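Local coordinates for protein CCMAN5 (Cellulosimicrobium cellulans, PDB 2XSG) that hydrolyses alpha-mannosides as a calcium-containing family 92 glycoside hydrolase, and probably acts on the mannose caps that hide mannose-6-phosphate on yeast-made glycoproteins, at residues R171-Q176 / V232-I237; R461-Y466 / P679-S684; D505-G510 / G559-R564. All coordinates share one frame; numbering follows the deposited sequence.

Contact 1. Residues R171-Q176 / V232-I237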
ATOM      1  N   ARG A 171      10.660  -4.420  20.717  1.00  2.36           N
ATOM      2  CA  ARG A 171      10.059  -4.859  21.992  1.00  2.85           C
ATOM      3  C   ARG A 171      10.849  -5.976  22.660  1.00  2.64           C
ATOM      4  O   ARG A 171      11.136  -5.895  23.849  1.00  2.70           O
ATOM      5  CB  ARG A 171       8.571  -5.238  21.831  1.00  2.39           C
ATOM      6  CG  ARG A 171       7.677  -4.059  21.390  1.00  3.88           C
ATOM      7  CD  ARG A 171       7.770  -2.886  22.383  1.00  4.93           C
ATOM      8  NE  ARG A 171       7.179  -1.634  21.895  1.00  7.90           N
ATOM      9  CZ  ARG A 171       5.882  -1.330  21.985  1.00  9.00           C
ATOM     10  NH1 ARG A 171       5.031  -2.193  22.520  1.00  6.83           N
ATOM     11  NH2 ARG A 171       5.426  -0.165  21.532  1.00  7.40           N
ATOM     12  N   SER A 172      11.196  -7.005  21.892  1.00  2.18           N
ATOM     13  CA  SER A 172      12.049  -8.084  22.381  1.00  2.36           C
ATOM     14  C   SER A 172      12.728  -8.786  21.202  1.00  2.53           C
ATOM     15  O   SER A 172      12.242  -8.723  20.061  1.00  2.00           O
ATOM     16  CB  SER A 172      11.268  -9.084  23.230  1.00  2.33           C
ATOM     17  OG  SER A 172      10.284  -9.745  22.459  1.00  3.72           O
ATOM     18  N   SER A 173      13.853  -9.437  21.478  1.00  2.41           N
ATOM     19  CA  SER A 173      14.543 -10.218  20.458  1.00  3.42           C
ATOM     20  C   SER A 173      15.338 -11.346  21.103  1.00  3.80           C
ATOM     21  O   SER A 173      15.600 -11.313  22.316  1.00  4.55           O
ATOM     22  CB  SER A 173      15.480  -9.323  19.626  1.00  3.32           C
ATOM     23  OG  SER A 173      16.582  -8.889  20.415  1.00  4.99           O
ATOM     24  N   SER A 174      15.693 -12.351  20.300  1.00  4.11           N
ATOM     25  CA  SER A 174      16.558 -13.443  20.766  1.00  4.21           C
ATOM     26  C   SER A 174      17.409 -13.968  19.639  1.00  4.20           C
ATOM     27  O   SER A 174      17.081 -13.807  18.455  1.00  3.42           O
ATOM     28  CB  SER A 174      15.746 -14.600  21.358  1.00  3.97           C
ATOM     29  OG  SER A 174      14.989 -15.244  20.334  1.00  2.64           O
ATOM     30  N   VAL A 175      18.505 -14.613  20.021  1.00  4.48           N
ATOM     31  CA  VAL A 175      19.396 -15.234  19.054  1.00  4.87           C
ATOM     32  C   VAL A 175      20.016 -16.484  19.690  1.00  5.58           C
ATOM     33  O   VAL A 175      20.455 -16.452  20.836  1.00  5.67           O
ATOM     34  CB  VAL A 175      20.441 -14.221  18.498  1.00  4.88           C
ATOM     35  CG1 VAL A 175      21.299 -13.610  19.645  1.00  4.21           C
ATOM     36  CG2 VAL A 175      21.318 -14.872  17.395  1.00  4.08           C
ATOM     37  N   GLN A 176      19.958 -17.593  18.964  1.00  5.95           N
ATOM     38  CA  GLN A 176      20.640 -18.815  19.340  1.00  7.10           C
ATOM     39  C   GLN A 176      21.613 -19.134  18.210  1.00  6.89           C
ATOM     40  O   GLN A 176      21.230 -19.112  17.032  1.00  6.23           O
ATOM     41  CB  GLN A 176      19.609 -19.932  19.518  1.00  8.08           C
ATOM     42  CG  GLN A 176      20.178 -21.285  19.946  1.00 11.45           C
ATOM     43  CD  GLN A 176      20.534 -21.311  21.410  1.00 12.62           C
ATOM     44  OE1 GLN A 176      19.695 -21.038  22.270  1.00 16.87           O
ATOM     45  NE2 GLN A 176      21.785 -21.617  21.703  1.00 14.62           N
ATOM     46  N   VAL A 232      16.119  -7.506  24.691  1.00  3.10           N
ATOM     47  CA  VAL A 232      15.592  -6.450  23.828  1.00  2.62           C
ATOM     48  C   VAL A 232      16.632  -6.108  22.765  1.00  2.98           C
ATOM     49  O   VAL A 232      16.404  -6.340  21.565  1.00  2.65           O
ATOM     50  CB  VAL A 232      15.224  -5.200  24.644  1.00  2.61           C
ATOM     51  CG1 VAL A 232      14.570  -4.157  23.756  1.00  2.00           C
ATOM     52  CG2 VAL A 232      14.281  -5.573  25.769  1.00  2.00           C
ATOM     53  N   ASP A 233      17.772  -5.572  23.210  1.00  3.22           N
ATOM     54  CA  ASP A 233      18.926  -5.343  22.331  1.00  3.49           C
ATOM     55  C   ASP A 233      19.810  -6.590  22.373  1.00  4.11           C
ATOM     56  O   ASP A 233      20.555  -6.810  23.349  1.00  4.42           O
ATOM     57  CB  ASP A 233      19.705  -4.111  22.805  1.00  3.24           C
ATOM     58  CG  ASP A 233      20.809  -3.678  21.840  1.00  4.68           C
ATOM     59  OD1 ASP A 233      21.119  -4.410  20.881  1.00  3.73           O
ATOM     60  OD2 ASP A 233      21.371  -2.573  22.049  1.00  6.32           O
ATOM     61  N   THR A 234      19.715  -7.420  21.334  1.00  3.91           N
ATOM     62  CA  THR A 234      20.615  -8.559  21.182  1.00  3.46           C
ATOM     63  C   THR A 234      21.199  -8.535  19.775  1.00  3.81           C
ATOM     64  O   THR A 234      20.697  -7.821  18.887  1.00  3.71           O
ATOM     65  CB  THR A 234      19.918  -9.950  21.461  1.00  3.32           C
ATOM     66  OG1 THR A 234      18.945 -10.230  20.448  1.00  3.57           O
ATOM     67  CG2 THR A 234      19.231  -9.963  22.815  1.00  2.78           C
ATOM     68  N   GLY A 235      22.265  -9.306  19.579  1.00  3.22           N
ATOM     69  CA  GLY A 235      22.863  -9.460  18.270  1.00  3.13           C
ATOM     70  C   GLY A 235      23.934 -10.519  18.206  1.00  2.98           C
ATOM     71  O   GLY A 235      24.296 -11.116  19.226  1.00  3.54           O
ATOM     72  N   ALA A 236      24.445 -10.746  17.000  1.00  2.96           N
ATOM     73  CA  ALA A 236      25.548 -11.674  16.771  1.00  3.15           C
ATOM     74  C   ALA A 236      26.518 -11.097  15.743  1.00  3.47           C
ATOM     75  O   ALA A 236      26.122 -10.337  14.858  1.00  3.37           O
ATOM     76  CB  ALA A 236      25.022 -13.034  16.316  1.00  3.36           C
ATOM     77  N   ILE A 237      27.794 -11.434  15.888  1.00  3.37           N
ATOM     78  CA  ILE A 237      28.812 -11.002  14.934  1.00  3.80           C
ATOM     79  C   ILE A 237      29.489 -12.239  14.365  1.00  4.12           C
ATOM     80  O   ILE A 237      30.039 -13.052  15.110  1.00  4.10           O
ATOM     81  CB  ILE A 237      29.830 -10.017  15.570  1.00  3.74           C
ATOM     82  CG1 ILE A 237      29.060  -8.822  16.196  1.00  3.83           C
ATOM     83  CG2 ILE A 237      30.852  -9.555  14.538  1.00  3.89           C
ATOM     84  CD1 ILE A 237      29.924  -7.714  16.778  1.00  3.22           C
TER
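In the beta-rich N-terminal domain of this family 92 glycoside hydrolase, the chain crosses here from one antiparallel sheet to another. Strand 228-231, which pairs with strand 169-179, ends at Gly231; from Val232 the chain turns back and enters strand 235-240 of a second sheet, so that 171-176 and 232-237 run in directions 28° apart. Across the gap they are joined by side chains, and two hydroxyls supply the hydrogen bonds. Ser173 OG donates to Val232 O over 2.8 Å, approaching from well above the carbonyl plane, and Thr234 OG1 donates to Ser173 OG over 2.7 Å. The result is a short relay running from Thr234 through Ser173 to the main chain, in which the serine oxygen is both donor and acceptor. Both hydroxyls occupy the crowded position between their own backbone N and carbonyl carbon (chi1 69° for Ser173, 67° for Thr234), and Ser173 and Thr234 each point their beta carbon at the other segment. Thr234 CG2, anti to its carbonyl carbon, lies beside the relay, 3.7 Å from Ser173 OG. Further along, Val175 closes the seam with its two methyls: CG1 lies 3.9 Å from Gly235 O and CG2 lies 4.3 Å from Ala236 CB. At the other end Val232 CG2 rests 3.7 Å from Arg171 O. The crossing itself is pinned by Asp219, whose carboxylate accepts from the backbone N atoms of Val232 and Asp233, while Asp233 is held by Arg91 and Trp217. On the far edge of strand 169-179, Arg171 and Ser172 form a classic beta bulge opposite Thr192 of strand 185-195. From the second sheet, Ala236 touches Leu187 of strand 185-195 and, on strand 212-217, Val214 and Thr216.

Contact 2. Residues R461-Y466 / P679-S684; sequences RGYDQY and PVTAGS
Two tyrosine hydroxyls, three residues apart on helix 455-474, bond to consecutive carbonyls of the segment 679-684. Tyr463 OH donates to Ala682 O over 2.7 Å, in the carbonyl plane and along a lone pair, with the oxygen near the plane of the ring at its edge. Tyr466 OH reaches Gly683 O over an equal 2.7 Å, but from above the carbonyl plane, 41° out of it. The rings therefore meet the backbone tip first. Tyr466 has CG anti to its backbone N (chi1 165°), whereas Tyr463 is turned short of that position, at -148°, and its phenol also brings OH to 3.7 Å from Ala682 CB. The accepting carbonyls are set by a type II beta turn from Thr681 to Ser684. Gly683 occupies its third position with a positive phi, where a beta carbon would be jammed against the preceding carbonyl oxygen and would also come tightly against Tyr466 CE2; both demands point to glycine. Ser684 OG adds to the weak backbone closure of the turn by donating to Thr681 O over 2.8 Å, in plane and on a lone pair, and it is in turn bonded to Gln686 N. In the next shell Asp415 accepts from Gly683 N, Lys419 holds Ser684 O and Thr681 OG1 bonds to Ala547 O, while Arg358 on helix 353-366 takes the carbonyls of Pro679 and Val680. All seven touching residues are buried, and the hydrogen bonds named give the phenol hydroxyls and the turn carbonyls partners there. The turn, between strands 677-678 and 686-689, is thereby held to helix 455-474; both lie in the family 92 catalytic domain, which is expected to be an (alpha/alpha)6 barrel.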
ATOM      1  N   ARG A 461     -18.811   5.715   9.565  1.00  2.99           N
ATOM      2  CA  ARG A 461     -19.702   4.664  10.012  1.00  3.05           C
ATOM      3  C   ARG A 461     -20.747   4.361   8.931  1.00  2.66           C
ATOM      4  O   ARG A 461     -21.179   3.213   8.768  1.00  3.31           O
ATOM      5  CB  ARG A 461     -20.380   5.050  11.341  1.00  2.58           C
ATOM      6  CG  ARG A 461     -21.407   4.045  11.863  1.00  3.25           C
ATOM      7  CD  ARG A 461     -21.587   4.164  13.365  1.00  2.23           C
ATOM      8  NE  ARG A 461     -20.378   3.721  14.064  1.00  4.28           N
ATOM      9  CZ  ARG A 461     -20.028   4.069  15.298  1.00  6.43           C
ATOM     10  NH1 ARG A 461     -20.804   4.865  16.027  1.00  9.05           N
ATOM     11  NH2 ARG A 461     -18.892   3.615  15.811  1.00  5.52           N
ATOM     12  N   GLY A 462     -21.157   5.390   8.207  1.00  2.37           N
ATOM     13  CA  GLY A 462     -22.131   5.220   7.141  1.00  2.45           C
ATOM     14  C   GLY A 462     -21.620   4.225   6.118  1.00  2.86           C
ATOM     15  O   GLY A 462     -22.326   3.281   5.758  1.00  2.81           O
ATOM     16  N   TYR A 463     -20.381   4.423   5.664  1.00  2.90           N
ATOM     17  CA  TYR A 463     -19.783   3.509   4.696  1.00  3.51           C
ATOM     18  C   TYR A 463     -19.543   2.107   5.313  1.00  3.44           C
ATOM     19  O   TYR A 463     -19.796   1.093   4.667  1.00  3.29           O
ATOM     20  CB  TYR A 463     -18.489   4.101   4.137  1.00  3.62           C
ATOM     21  CG  TYR A 463     -18.177   3.727   2.701  1.00  5.13           C
ATOM     22  CD1 TYR A 463     -18.569   2.492   2.166  1.00  4.24           C
ATOM     23  CD2 TYR A 463     -17.466   4.599   1.877  1.00  5.26           C
ATOM     24  CE1 TYR A 463     -18.285   2.144   0.846  1.00  5.19           C
ATOM     25  CE2 TYR A 463     -17.161   4.246   0.544  1.00  5.10           C
ATOM     26  CZ  TYR A 463     -17.575   3.015   0.044  1.00  5.40           C
ATOM     27  OH  TYR A 463     -17.292   2.650  -1.263  1.00  5.59           O
ATOM     28  N   ASP A 464     -19.072   2.058   6.557  1.00  3.17           N
ATOM     29  CA  ASP A 464     -18.904   0.785   7.266  1.00  3.80           C
ATOM     30  C   ASP A 464     -20.194   0.000   7.339  1.00  4.30           C
ATOM     31  O   ASP A 464     -20.187  -1.216   7.124  1.00  4.40           O
ATOM     32  CB  ASP A 464     -18.406   1.012   8.690  1.00  3.56           C
ATOM     33  CG  ASP A 464     -16.916   1.286   8.750  1.00  3.37           C
ATOM     34  OD1 ASP A 464     -16.190   0.927   7.788  1.00  4.44           O
ATOM     35  OD2 ASP A 464     -16.478   1.853   9.763  1.00  2.88           O
ATOM     36  N   GLN A 465     -21.289   0.702   7.652  1.00  4.60           N
ATOM     37  CA  GLN A 465     -22.598   0.069   7.792  1.00  4.82           C
ATOM     38  C   GLN A 465     -23.167  -0.393   6.456  1.00  5.13           C
ATOM     39  O   GLN A 465     -23.766  -1.489   6.376  1.00  4.82           O
ATOM     40  CB  GLN A 465     -23.581   0.979   8.528  1.00  4.94           C
ATOM     41  CG  GLN A 465     -23.267   1.178  10.004  1.00  4.34           C
ATOM     42  CD  GLN A 465     -24.243   2.145  10.663  1.00  4.31           C
ATOM     43  OE1 GLN A 465     -24.625   3.138  10.061  1.00  6.07           O
ATOM     44  NE2 GLN A 465     -24.669   1.839  11.889  1.00  4.88           N
ATOM     45  N   TYR A 466     -22.965   0.402   5.406  1.00  4.56           N
ATOM     46  CA  TYR A 466     -23.260  -0.098   4.069  1.00  5.23           C
ATOM     47  C   TYR A 466     -22.550  -1.451   3.833  1.00  5.70           C
ATOM     48  O   TYR A 466     -23.171  -2.413   3.393  1.00  5.66           O
ATOM     49  CB  TYR A 466     -22.917   0.909   2.933  1.00  5.17           C
ATOM     50  CG  TYR A 466     -22.903   0.210   1.584  1.00  4.69           C
ATOM     51  CD1 TYR A 466     -24.095  -0.184   0.964  1.00  5.84           C
ATOM     52  CD2 TYR A 466     -21.692  -0.134   0.970  1.00  4.84           C
ATOM     53  CE1 TYR A 466     -24.079  -0.884  -0.256  1.00  6.64           C
ATOM     54  CE2 TYR A 466     -21.663  -0.824  -0.237  1.00  5.71           C
ATOM     55  CZ  TYR A 466     -22.853  -1.196  -0.844  1.00  5.78           C
ATOM     56  OH  TYR A 466     -22.814  -1.873  -2.034  1.00  5.57           O
ATOM     57  N   PRO A 679     -12.770   2.324  -8.987  1.00  5.23           N
ATOM     58  CA  PRO A 679     -13.857   1.939  -8.097  1.00  4.89           C
ATOM     59  C   PRO A 679     -14.331   3.109  -7.225  1.00  4.91           C
ATOM     60  O   PRO A 679     -13.868   3.281  -6.090  1.00  5.52           O
ATOM     61  CB  PRO A 679     -13.216   0.835  -7.242  1.00  5.28           C
ATOM     62  CG  PRO A 679     -11.779   1.290  -7.122  1.00  5.68           C
ATOM     63  CD  PRO A 679     -11.446   2.000  -8.414  1.00  5.11           C
ATOM     64  N   VAL A 680     -15.257   3.907  -7.732  1.00  3.98           N
ATOM     65  CA  VAL A 680     -15.881   4.919  -6.869  1.00  3.54           C
ATOM     66  C   VAL A 680     -16.536   4.232  -5.657  1.00  3.11           C
ATOM     67  O   VAL A 680     -16.229   4.542  -4.514  1.00  3.56           O
ATOM     68  CB  VAL A 680     -16.875   5.837  -7.650  1.00  3.56           C
ATOM     69  CG1 VAL A 680     -17.718   6.693  -6.697  1.00  2.00           C
ATOM     70  CG2 VAL A 680     -16.094   6.728  -8.623  1.00  2.00           C
ATOM     71  N   THR A 681     -17.375   3.248  -5.919  1.00  3.12           N
ATOM     72  CA  THR A 681     -18.009   2.497  -4.847  1.00  3.01           C
ATOM     73  C   THR A 681     -17.280   1.182  -4.616  1.00  3.25           C
ATOM     74  O   THR A 681     -17.558   0.191  -5.292  1.00  4.00           O
ATOM     75  CB  THR A 681     -19.501   2.248  -5.160  1.00  2.56           C
ATOM     76  OG1 THR A 681     -20.097   3.486  -5.557  1.00  2.00           O
ATOM     77  CG2 THR A 681     -20.226   1.719  -3.942  1.00  2.28           C
ATOM     78  N   ALA A 682     -16.318   1.195  -3.688  1.00  3.07           N
ATOM     79  CA  ALA A 682     -15.783  -0.028  -3.128  1.00  2.78           C
ATOM     80  C   ALA A 682     -16.944  -0.656  -2.372  1.00  3.03           C
ATOM     81  O   ALA A 682     -17.782   0.056  -1.807  1.00  2.73           O
ATOM     82  CB  ALA A 682     -14.638   0.277  -2.186  1.00  2.47           C
ATOM     83  N   GLY A 683     -17.013  -1.978  -2.382  1.00  3.13           N
ATOM     84  CA  GLY A 683     -18.145  -2.662  -1.780  1.00  4.10           C
ATOM     85  C   GLY A 683     -19.314  -2.787  -2.739  1.00  4.43           C
ATOM     86  O   GLY A 683     -20.430  -3.103  -2.328  1.00  5.46           O
ATOM     87  N   SER A 684     -19.069  -2.518  -4.013  1.00  4.33           N
ATOM     88  CA  SER A 684     -20.049  -2.789  -5.071  1.00  5.30           C
ATOM     89  C   SER A 684     -19.319  -3.571  -6.164  1.00  5.47           C
ATOM     90  O   SER A 684     -18.136  -3.883  -6.013  1.00  6.34           O
ATOM     91  CB  SER A 684     -20.629  -1.490  -5.639  1.00  4.18           C
ATOM     92  OG  SER A 684     -19.742  -0.902  -6.563  1.00  5.94           O
TER

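Contact 3. Residues D505-G510 / G559-R564; sequences DGTQVG and GHEAAR
Asp505 OD1 is gripped twice by the same residue: Thr507 OG1 donates to it over 2.8 Å and Thr507 N over 3.1 Å, the latter nearly straight at 164°. Both donors come from above the carboxylate plane, and the backbone bond closes an Asx turn that leads into strand 508-512. With OG1 committed to Asp505, Thr507 has CG2 anti to its backbone N, and this methyl lies 4.0 Å from Ala562 CA. An alanine here would remove both OG1 and CG2, and would probably loosen the Asx turn as well as thin the packing against the helix. The partner is the start of helix 560-570 in the catalytic domain, with Gly559 as N-cap, and strand 508-512 lies against its first turn. Ala562 is at the centre of this contact: its CB sits 3.6 Å from Gln508 O and 4.1 Å from Val509 CG2, and the same valine methyl lies 3.6 Å from Ala562 O. No hydrogen bond crosses between the segments; methyls meet methyls and backbone carbonyl oxygens by van der Waals contact. On the helix flank, Arg564 grips Glu561 side-on, NE to OE1 and NH2 to OE2; the second bond, 2.7 Å from Arg564 NH2 to Glu561 OE2, uses the syn lone pair and lies close to the guanidinium plane. Asp505 OD2 stands 4.7 Å from Glu561 OE2, two like charges whose repulsion is probably eased by Arg564, which is bonded to the glutamate. Val509 is further covered by Trp501 and Met557, and Leu565 of the helix touches both Asp505 and Thr507.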
ATOM      1  N   ASP A 505     -24.273  31.663  -9.810  1.00 14.90           N
ATOM      2  CA  ASP A 505     -25.589  32.069 -10.272  1.00 14.83           C
ATOM      3  C   ASP A 505     -26.655  31.985  -9.168  1.00 14.55           C
ATOM      4  O   ASP A 505     -27.853  32.030  -9.463  1.00 14.55           O
ATOM      5  CB  ASP A 505     -26.010  31.188 -11.439  1.00 15.41           C
ATOM      6  CG  ASP A 505     -26.299  29.755 -11.012  1.00 16.49           C
ATOM      7  OD1 ASP A 505     -25.961  29.379  -9.865  1.00 16.79           O
ATOM      8  OD2 ASP A 505     -26.874  29.006 -11.821  1.00 17.00           O
ATOM      9  N   GLY A 506     -26.230  31.833  -7.913  1.00 13.57           N
ATOM     10  CA  GLY A 506     -27.167  31.796  -6.780  1.00 12.52           C
ATOM     11  C   GLY A 506     -27.643  30.418  -6.336  1.00 11.52           C
ATOM     12  O   GLY A 506     -28.266  30.298  -5.286  1.00 11.77           O
ATOM     13  N   THR A 507     -27.356  29.381  -7.125  1.00 10.69           N
ATOM     14  CA  THR A 507     -27.787  28.018  -6.810  1.00 10.12           C
ATOM     15  C   THR A 507     -27.280  27.590  -5.426  1.00  9.74           C
ATOM     16  O   THR A 507     -26.097  27.765  -5.112  1.00  9.74           O
ATOM     17  CB  THR A 507     -27.332  26.990  -7.875  1.00 10.38           C
ATOM     18  OG1 THR A 507     -27.778  27.398  -9.175  1.00 11.89           O
ATOM     19  CG2 THR A 507     -27.900  25.592  -7.580  1.00 10.39           C
ATOM     20  N   GLN A 508     -28.183  27.034  -4.614  1.00  8.55           N
ATOM     21  CA  GLN A 508     -27.862  26.620  -3.248  1.00  8.56           C
ATOM     22  C   GLN A 508     -27.335  25.184  -3.186  1.00  7.76           C
ATOM     23  O   GLN A 508     -28.044  24.227  -3.512  1.00  7.93           O
ATOM     24  CB  GLN A 508     -29.076  26.790  -2.346  1.00  8.47           C
ATOM     25  CG  GLN A 508     -29.589  28.224  -2.285  1.00 10.41           C
ATOM     26  CD  GLN A 508     -28.572  29.129  -1.653  1.00 13.34           C
ATOM     27  OE1 GLN A 508     -28.363  29.093  -0.442  1.00 14.84           O
ATOM     28  NE2 GLN A 508     -27.898  29.931  -2.474  1.00 15.14           N
ATOM     29  N   VAL A 509     -26.096  25.039  -2.733  1.00  7.22           N
ATOM     30  CA  VAL A 509     -25.431  23.739  -2.734  1.00  6.31           C
ATOM     31  C   VAL A 509     -25.202  23.264  -1.316  1.00  5.95           C
ATOM     32  O   VAL A 509     -24.552  23.953  -0.525  1.00  5.82           O
ATOM     33  CB  VAL A 509     -24.067  23.806  -3.468  1.00  6.56           C
ATOM     34  CG1 VAL A 509     -23.415  22.432  -3.504  1.00  5.83           C
ATOM     35  CG2 VAL A 509     -24.248  24.405  -4.889  1.00  6.31           C
ATOM     36  N   GLY A 510     -25.738  22.085  -0.997  1.00  5.73           N
ATOM     37  CA  GLY A 510     -25.567  21.489   0.319  1.00  5.03           C
ATOM     38  C   GLY A 510     -24.234  20.774   0.467  1.00  4.60           C
ATOM     39  O   GLY A 510     -23.758  20.127  -0.468  1.00  4.64           O
ATOM     40  N   GLY A 559     -30.152  18.803  -5.383  1.00  8.16           N
ATOM     41  CA  GLY A 559     -30.518  18.391  -6.738  1.00  8.36           C
ATOM     42  C   GLY A 559     -29.365  18.370  -7.727  1.00  8.65           C
ATOM     43  O   GLY A 559     -28.227  18.663  -7.376  1.00  7.72           O
ATOM     44  N   HIS A 560     -29.681  18.022  -8.968  1.00  8.86           N
ATOM     45  CA  HIS A 560     -28.677  17.748  -9.972  1.00 10.24           C
ATOM     46  C   HIS A 560     -27.805  18.957 -10.295  1.00  9.85           C
ATOM     47  O   HIS A 560     -26.575  18.860 -10.311  1.00  9.00           O
ATOM     48  CB  HIS A 560     -29.332  17.209 -11.241  1.00 10.58           C
ATOM     49  CG  HIS A 560     -28.350  16.842 -12.304  1.00 14.51           C
ATOM     50  ND1 HIS A 560     -27.898  15.549 -12.490  1.00 17.42           N
ATOM     51  CD2 HIS A 560     -27.737  17.597 -13.249  1.00 15.48           C
ATOM     52  CE1 HIS A 560     -27.046  15.527 -13.502  1.00 18.16           C
ATOM     53  NE2 HIS A 560     -26.929  16.758 -13.976  1.00 18.09           N
ATOM     54  N   GLU A 561     -28.444  20.090 -10.552  1.00  9.76           N
ATOM     55  CA  GLU A 561     -27.707  21.308 -10.885  1.00 10.61           C
ATOM     56  C   GLU A 561     -26.781  21.730  -9.733  1.00 10.34           C
ATOM     57  O   GLU A 561     -25.654  22.186  -9.977  1.00 10.28           O
ATOM     58  CB  GLU A 561     -28.668  22.447 -11.308  1.00 10.94           C
ATOM     59  CG  GLU A 561     -27.988  23.756 -11.795  1.00 12.65           C
ATOM     60  CD  GLU A 561     -27.097  23.598 -13.044  1.00 14.38           C
ATOM     61  OE1 GLU A 561     -27.166  22.563 -13.756  1.00 14.31           O
ATOM     62  OE2 GLU A 561     -26.314  24.534 -13.316  1.00 14.09           O
ATOM     63  N   ALA A 562     -27.247  21.566  -8.494  1.00  9.45           N
ATOM     64  CA  ALA A 562     -26.436  21.922  -7.336  1.00  9.17           C
ATOM     65  C   ALA A 562     -25.185  21.039  -7.276  1.00  8.62           C
ATOM     66  O   ALA A 562     -24.085  21.551  -7.067  1.00  8.40           O
ATOM     67  CB  ALA A 562     -27.241  21.817  -6.041  1.00  9.46           C
ATOM     68  N   ALA A 563     -25.362  19.725  -7.476  1.00  8.19           N
ATOM     69  CA  ALA A 563     -24.232  18.764  -7.521  1.00  7.47           C
ATOM     70  C   ALA A 563     -23.253  19.097  -8.627  1.00  7.05           C
ATOM     71  O   ALA A 563     -22.028  19.068  -8.415  1.00  6.89           O
ATOM     72  CB  ALA A 563     -24.735  17.347  -7.710  1.00  7.36           C
ATOM     73  N   ARG A 564     -23.800  19.387  -9.809  1.00  6.19           N
ATOM     74  CA  ARG A 564     -23.006  19.641 -11.009  1.00  6.15           C
ATOM     75  C   ARG A 564     -22.119  20.857 -10.790  1.00  5.87           C
ATOM     76  O   ARG A 564     -20.931  20.826 -11.129  1.00  5.61           O
ATOM     77  CB  ARG A 564     -23.910  19.820 -12.243  1.00  6.29           C
ATOM     78  CG  ARG A 564     -23.158  19.990 -13.594  1.00  7.26           C
ATOM     79  CD  ARG A 564     -24.088  20.481 -14.733  1.00  8.17           C
ATOM     80  NE  ARG A 564     -24.422  21.900 -14.590  1.00  7.05           N
ATOM     81  CZ  ARG A 564     -23.629  22.909 -14.954  1.00  8.40           C
ATOM     82  NH1 ARG A 564     -22.443  22.673 -15.515  1.00  7.07           N
ATOM     83  NH2 ARG A 564     -24.024  24.167 -14.758  1.00  7.22           N
TER

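In the fold
The three contacts hold different elements and share none. Contact 1 joins two sheets of the N-terminal domain, whereas contacts 2 and 3 lie in the catalytic region, on the other side of the chain's centre, with their own centres about 25 Å apart. Contact 2 is wholly buried and the nearest to the middle of the chain; contacts 1 and 3 are only partly buried and lie further out. The chemistry differs accordingly: buried phenols bond to backbone carbonyls in contact 2, a hydroxyl relay and valine methyls bridge the sheets in contact 1, and contact 3 crosses by van der Waals packing alone, none of its hydrogen bonds or salt bridges joining one segment to the other.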